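Local coordinates for transcriptional regulator, crp family (Thermotoga maritima, PDB 1O5L), which probably acts as a DNA-binding transcription factor of the Crp family, with an N-terminal cyclic nucleotide-binding-type domain and a C-terminal helix-turn-helix domain, at residues I74-I79 with L121-E126; F78-E83 with V105-L110. One frame throughout, in Å; residues are numbered along the deposited sequence.

Interaction 1. Residues I74-I79 with L121-E126; sequences IASGFI and LKDVSE
Val124 CG2 lies over one face of the flat peptide group that joins Ser76 to Gly77, 3.8 Å from Ser76 O. The other methyl, Val124 CG1, meets the chain just beyond the peptide, at 4.0 Å from Gly77 CA; chi1 of 172° puts CG1 anti to the backbone N and CG2 beside it, which brings one methyl to Gly77 CA and the other over the peptide. Gly77 CA and Val124 CA, the nearest pair of the two backbones, are 5.0 Å apart. The second flat group, the carboxylate of Asp123, uses OD1 to accept a hydrogen bond from Ser76 OG, which stands somewhat out of the carboxylate plane. The 2.4 Å between Ser76 OG and Asp123 OD1 is very short, and the exact length is doubtful. These contacts set a loop of the cyclic nucleotide-binding domain, which probably corresponds to the phosphate-binding cassette of Crp relatives, against the long helix 114-139. That helix also faces the second subunit, where Val124 packs on Val124 of the other chain and Ser125 on its Gly77. Within the loop, Phe78 N donates to Ala75 O at 3.1 Å, closing a turn whose central peptide, Ser76-Gly77, faces the helix.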
loop_
_atom_site.group_PDB
_atom_site.type_symbol
_atom_site.label_atom_id
_atom_site.label_comp_id
_atom_site.label_asym_id
_atom_site.label_seq_id
_atom_site.Cartn_x
_atom_site.Cartn_y
_atom_site.Cartn_z
ATOM N N ILE A 74 1.958 11.883 -5.339
ATOM C CA ILE A 74 1.478 12.331 -4.048
ATOM C C ILE A 74 0.385 11.407 -3.411
ATOM O O ILE A 74 -0.663 11.160 -4.015
ATOM C CB ILE A 74 0.921 13.750 -4.207
ATOM C CG1 ILE A 74 2.053 14.675 -4.661
ATOM C CG2 ILE A 74 0.252 14.231 -2.889
ATOM C CD1 ILE A 74 1.586 15.996 -5.161
ATOM N N ALA A 75 0.629 10.964 -2.177
ATOM C CA ALA A 75 -0.335 10.199 -1.383
ATOM C C ALA A 75 -0.737 8.941 -2.122
ATOM O O ALA A 75 -1.911 8.592 -2.180
ATOM C CB ALA A 75 -1.577 11.056 -1.033
ATOM N N SER A 76 0.272 8.257 -2.646
ATOM C CA SER A 76 0.096 7.115 -3.534
ATOM C C SER A 76 -0.696 5.959 -2.897
ATOM O O SER A 76 -1.578 5.353 -3.524
ATOM C CB SER A 76 1.480 6.658 -4.062
ATOM O OG SER A 76 2.226 5.928 -3.091
ATOM N N GLY A 77 -0.374 5.647 -1.658
ATOM C CA GLY A 77 -1.097 4.609 -0.913
ATOM C C GLY A 77 -2.569 4.882 -0.573
ATOM O O GLY A 77 -3.263 3.986 -0.112
ATOM N N PHE A 78 -3.035 6.114 -0.801
ATOM C CA PHE A 78 -4.401 6.513 -0.450
ATOM C C PHE A 78 -5.303 6.588 -1.684
ATOM O O PHE A 78 -6.532 6.633 -1.560
ATOM C CB PHE A 78 -4.384 7.857 0.304
ATOM C CG PHE A 78 -3.705 7.792 1.654
ATOM C CD1 PHE A 78 -4.407 7.395 2.776
ATOM C CD2 PHE A 78 -2.373 8.142 1.793
ATOM C CE1 PHE A 78 -3.778 7.323 4.048
ATOM C CE2 PHE A 78 -1.728 8.075 3.063
ATOM C CZ PHE A 78 -2.428 7.671 4.181
ATOM N N ILE A 79 -4.694 6.577 -2.871
ATOM C CA ILE A 79 -5.434 6.838 -4.112
ATOM C C ILE A 79 -6.562 5.861 -4.306
ATOM O O ILE A 79 -7.700 6.285 -4.542
ATOM C CB ILE A 79 -4.485 6.857 -5.346
ATOM C CG1 ILE A 79 -3.503 8.031 -5.258
ATOM C CG2 ILE A 79 -5.281 6.974 -6.643
ATOM C CD1 ILE A 79 -2.266 7.871 -6.166
ATOM N N LEU A 121 3.468 -0.188 -7.590
ATOM C CA LEU A 121 3.263 -1.135 -6.506
ATOM C C LEU A 121 4.441 -1.057 -5.497
ATOM O O LEU A 121 4.203 -1.144 -4.280
ATOM C CB LEU A 121 3.081 -2.550 -7.018
ATOM C CG LEU A 121 1.844 -2.890 -7.850
ATOM C CD1 LEU A 121 1.978 -4.330 -8.333
ATOM C CD2 LEU A 121 0.524 -2.697 -7.079
ATOM N N LYS A 122 5.671 -0.858 -6.013
ATOM C CA LYS A 122 6.860 -0.611 -5.193
ATOM C C LYS A 122 6.756 0.659 -4.327
ATOM O O LYS A 122 7.122 0.652 -3.148
ATOM C CB LYS A 122 8.117 -0.533 -6.075
ATOM C CG LYS A 122 9.459 -0.519 -5.306
ATOM C CD LYS A 122 10.700 -0.485 -6.250
ATOM C CE LYS A 122 12.005 -0.331 -5.428
ATOM N NZ LYS A 122 13.287 -0.631 -6.190
ATOM N N ASP A 123 6.250 1.737 -4.915
ATOM C CA ASP A 123 6.070 3.003 -4.202
ATOM C C ASP A 123 5.106 2.861 -3.014
ATOM O O ASP A 123 5.389 3.310 -1.894
ATOM C CB ASP A 123 5.536 4.055 -5.168
ATOM C CG ASP A 123 5.397 5.427 -4.542
ATOM O OD1 ASP A 123 4.497 5.761 -3.762
ATOM O OD2 ASP A 123 6.216 6.292 -4.825
ATOM N N VAL A 124 3.973 2.238 -3.283
ATOM C CA VAL A 124 2.953 2.024 -2.276
ATOM C C VAL A 124 3.444 1.071 -1.166
ATOM O O VAL A 124 3.199 1.338 0.034
ATOM C CB VAL A 124 1.635 1.504 -2.920
ATOM C CG1 VAL A 124 0.651 1.089 -1.876
ATOM C CG2 VAL A 124 1.044 2.577 -3.802
ATOM N N SER A 125 4.129 -0.015 -1.556
ATOM C CA SER A 125 4.648 -0.990 -0.590
ATOM C C SER A 125 5.760 -0.463 0.325
ATOM O O SER A 125 5.822 -0.820 1.505
ATOM C CB SER A 125 5.111 -2.256 -1.292
ATOM O OG SER A 125 4.049 -2.724 -2.107
ATOM N N GLU A 126 6.645 0.343 -0.238
ATOM C CA GLU A 126 7.720 0.982 0.525
ATOM C C GLU A 126 7.173 1.975 1.543
ATOM O O GLU A 126 7.657 2.044 2.670
ATOM C CB GLU A 126 8.746 1.666 -0.410
ATOM C CG GLU A 126 9.778 0.711 -0.994
ATOM C CD GLU A 126 10.540 0.005 0.107
ATOM O OE1 GLU A 126 11.258 0.694 0.851
ATOM O OE2 GLU A 126 10.380 -1.222 0.274
#

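Interaction 2. Residues F78-E83 with V105-L110; sequences FIFSSE and VFLDLL
The turn that brings Phe80 against Leu107 and Phe106 closes on Phe78 O, which accepts from Ser81 OG at 3.1 Å and, weakly, from Ser81 N at 3.5 Å. The hydroxyl is tilted 31° from the carbonyl plane; it adds a second bond to the type I turn, Phe78 to Ser81, whose backbone bond is long. Phe80 occupies the third position of this turn, with CG anti to its carbonyl carbon (chi1 -67°), and its ring reaches toward helix 103-112. The backbones stay apart: Phe80 CA and Leu107 CA, their nearest pair, are separated by 10.1 Å, and side chains alone make the contact. Phe80 CE1 meets Leu107 CG and CD2, each at 3.9 Å, where the two side chains run alongside one another, pointing in opposite senses. Beside them the rings of Phe80 and Phe106 meet edge to edge, with Phe80 CZ 4.3 Å from Phe106 CD2 and the planes only about 23° apart; this is a lateral contact without stacking. Ile79 CG2 rests 3.6 Å above one face of the Phe80 ring, nearer the ring's margin than its centre. Phe106 also meets Phe120 edge-to-face, and Leu121 of the second subunit packs on Phe80. Such apolar packing joins a loop within the cupin-type beta-roll, between strands 72-73 and 89-92, to the short helix that follows its last strand, in the cyclic nucleotide-binding domain fold.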
loop_
_atom_site.group_PDB
_atom_site.type_symbol
_atom_site.label_atom_id
_atom_site.label_comp_id
_atom_site.label_asym_id
_atom_site.label_seq_id
_atom_site.Cartn_x
_atom_site.Cartn_y
_atom_site.Cartn_z
ATOM N N PHE A 78 -3.035 6.114 -0.801
ATOM C CA PHE A 78 -4.401 6.513 -0.450
ATOM C C PHE A 78 -5.303 6.588 -1.684
ATOM O O PHE A 78 -6.532 6.633 -1.560
ATOM C CB PHE A 78 -4.384 7.857 0.304
ATOM C CG PHE A 78 -3.705 7.792 1.654
ATOM C CD1 PHE A 78 -4.407 7.395 2.776
ATOM C CD2 PHE A 78 -2.373 8.142 1.793
ATOM C CE1 PHE A 78 -3.778 7.323 4.048
ATOM C CE2 PHE A 78 -1.728 8.075 3.063
ATOM C CZ PHE A 78 -2.428 7.671 4.181
ATOM N N ILE A 79 -4.694 6.577 -2.871
ATOM C CA ILE A 79 -5.434 6.838 -4.112
ATOM C C ILE A 79 -6.562 5.861 -4.306
ATOM O O ILE A 79 -7.700 6.285 -4.542
ATOM C CB ILE A 79 -4.485 6.857 -5.346
ATOM C CG1 ILE A 79 -3.503 8.031 -5.258
ATOM C CG2 ILE A 79 -5.281 6.974 -6.643
ATOM C CD1 ILE A 79 -2.266 7.871 -6.166
ATOM N N PHE A 80 -6.273 4.564 -4.110
ATOM C CA PHE A 80 -7.214 3.493 -4.442
ATOM C C PHE A 80 -7.975 2.877 -3.252
ATOM O O PHE A 80 -8.601 1.822 -3.399
ATOM C CB PHE A 80 -6.509 2.429 -5.326
ATOM C CG PHE A 80 -6.127 2.958 -6.730
ATOM C CD1 PHE A 80 -7.097 3.102 -7.727
ATOM C CD2 PHE A 80 -4.820 3.357 -7.015
ATOM C CE1 PHE A 80 -6.763 3.614 -9.001
ATOM C CE2 PHE A 80 -4.463 3.862 -8.248
ATOM C CZ PHE A 80 -5.462 4.001 -9.262
ATOM N N SER A 81 -8.004 3.541 -2.093
ATOM C CA SER A 81 -8.918 3.064 -1.029
ATOM C C SER A 81 -10.393 3.294 -1.379
ATOM O O SER A 81 -10.736 3.990 -2.340
ATOM C CB SER A 81 -8.601 3.657 0.351
ATOM O OG SER A 81 -8.464 5.054 0.319
ATOM N N SER A 82 -11.262 2.634 -0.626
ATOM C CA SER A 82 -12.667 3.047 -0.516
ATOM C C SER A 82 -12.756 4.486 0.042
ATOM O O SER A 82 -12.046 4.849 0.984
ATOM C CB SER A 82 -13.391 2.067 0.395
ATOM O OG SER A 82 -12.410 1.278 1.056
ATOM N N GLU A 83 -13.601 5.313 -0.565
ATOM C CA GLU A 83 -13.712 6.728 -0.177
ATOM C C GLU A 83 -12.321 7.368 0.016
ATOM O O GLU A 83 -11.939 7.716 1.120
ATOM C CB GLU A 83 -14.588 6.858 1.080
ATOM C CG GLU A 83 -15.041 8.281 1.404
ATOM C CD GLU A 83 -15.818 8.379 2.715
ATOM O OE1 GLU A 83 -16.837 7.659 2.874
ATOM O OE2 GLU A 83 -15.394 9.176 3.590
ATOM N N VAL A 105 -7.795 6.689 -16.410
ATOM C CA VAL A 105 -6.680 6.704 -17.314
ATOM C C VAL A 105 -5.425 6.152 -16.613
ATOM O O VAL A 105 -4.672 5.363 -17.228
ATOM C CB VAL A 105 -6.431 8.108 -17.874
ATOM C CG1 VAL A 105 -5.187 8.130 -18.748
ATOM C CG2 VAL A 105 -7.648 8.605 -18.676
ATOM N N PHE A 106 -5.181 6.539 -15.350
ATOM C CA PHE A 106 -3.991 5.991 -14.675
ATOM C C PHE A 106 -4.089 4.458 -14.581
ATOM O O PHE A 106 -3.130 3.774 -14.853
ATOM C CB PHE A 106 -3.737 6.623 -13.305
ATOM C CG PHE A 106 -2.367 6.319 -12.753
ATOM C CD1 PHE A 106 -1.237 6.937 -13.285
ATOM C CD2 PHE A 106 -2.195 5.392 -11.712
ATOM C CE1 PHE A 106 0.063 6.639 -12.779
ATOM C CE2 PHE A 106 -0.919 5.086 -11.203
ATOM C CZ PHE A 106 0.210 5.716 -11.729
ATOM N N LEU A 107 -5.267 3.922 -14.289
ATOM C CA LEU A 107 -5.456 2.456 -14.310
ATOM C C LEU A 107 -5.144 1.815 -15.667
ATOM O O LEU A 107 -4.552 0.741 -15.706
ATOM C CB LEU A 107 -6.895 2.060 -13.948
ATOM C CG LEU A 107 -7.296 1.965 -12.492
ATOM C CD1 LEU A 107 -8.805 1.790 -12.448
ATOM C CD2 LEU A 107 -6.603 0.821 -11.740
ATOM N N ASP A 108 -5.598 2.455 -16.755
ATOM C CA ASP A 108 -5.351 1.967 -18.113
ATOM C C ASP A 108 -3.855 1.890 -18.366
ATOM O O ASP A 108 -3.402 0.925 -18.935
ATOM C CB ASP A 108 -5.981 2.870 -19.201
ATOM C CG ASP A 108 -7.499 2.908 -19.159
ATOM O OD1 ASP A 108 -8.111 2.014 -18.563
ATOM O OD2 ASP A 108 -8.180 3.798 -19.721
ATOM N N LEU A 109 -3.113 2.925 -17.974
ATOM C CA LEU A 109 -1.656 2.960 -18.121
ATOM C C LEU A 109 -0.947 1.830 -17.343
ATOM O O LEU A 109 -0.021 1.209 -17.861
ATOM C CB LEU A 109 -1.097 4.310 -17.656
ATOM C CG LEU A 109 -1.417 5.521 -18.520
ATOM C CD1 LEU A 109 -1.024 6.806 -17.828
ATOM C CD2 LEU A 109 -0.759 5.445 -19.915
ATOM N N LEU A 110 -1.383 1.597 -16.102
ATOM C CA LEU A 110 -0.889 0.502 -15.280
ATOM C C LEU A 110 -1.063 -0.838 -15.976
ATOM O O LEU A 110 -0.186 -1.716 -15.876
ATOM C CB LEU A 110 -1.650 0.447 -13.940
ATOM C CG LEU A 110 -1.384 1.568 -12.930
ATOM C CD1 LEU A 110 -2.160 1.375 -11.637
ATOM C CD2 LEU A 110 0.108 1.647 -12.620
#

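Interactions 1 and 2 start from the same loop, between strands 72-73 and 89-92, and share Phe78 and Ile79; their centres are about 10 Å apart. The loop's first turn meets helix 114-139, its second helix 103-112, and these helices are consecutive in the chain, so one loop ties to both. The character differs: interaction 1 pairs a polar bond with valine packing, whereas interaction 2 is wholly apolar across the segments. Both border the dimer interface, interaction 1 through Val124 on Val124 of the second subunit and interaction 2 through Phe80 on Leu121 of the second subunit; the shared Phe78 adds a ring contact with Phe128 of that subunit. This layout is consistent with the nucleotide-to-dimer-helix coupling known in Crp relatives.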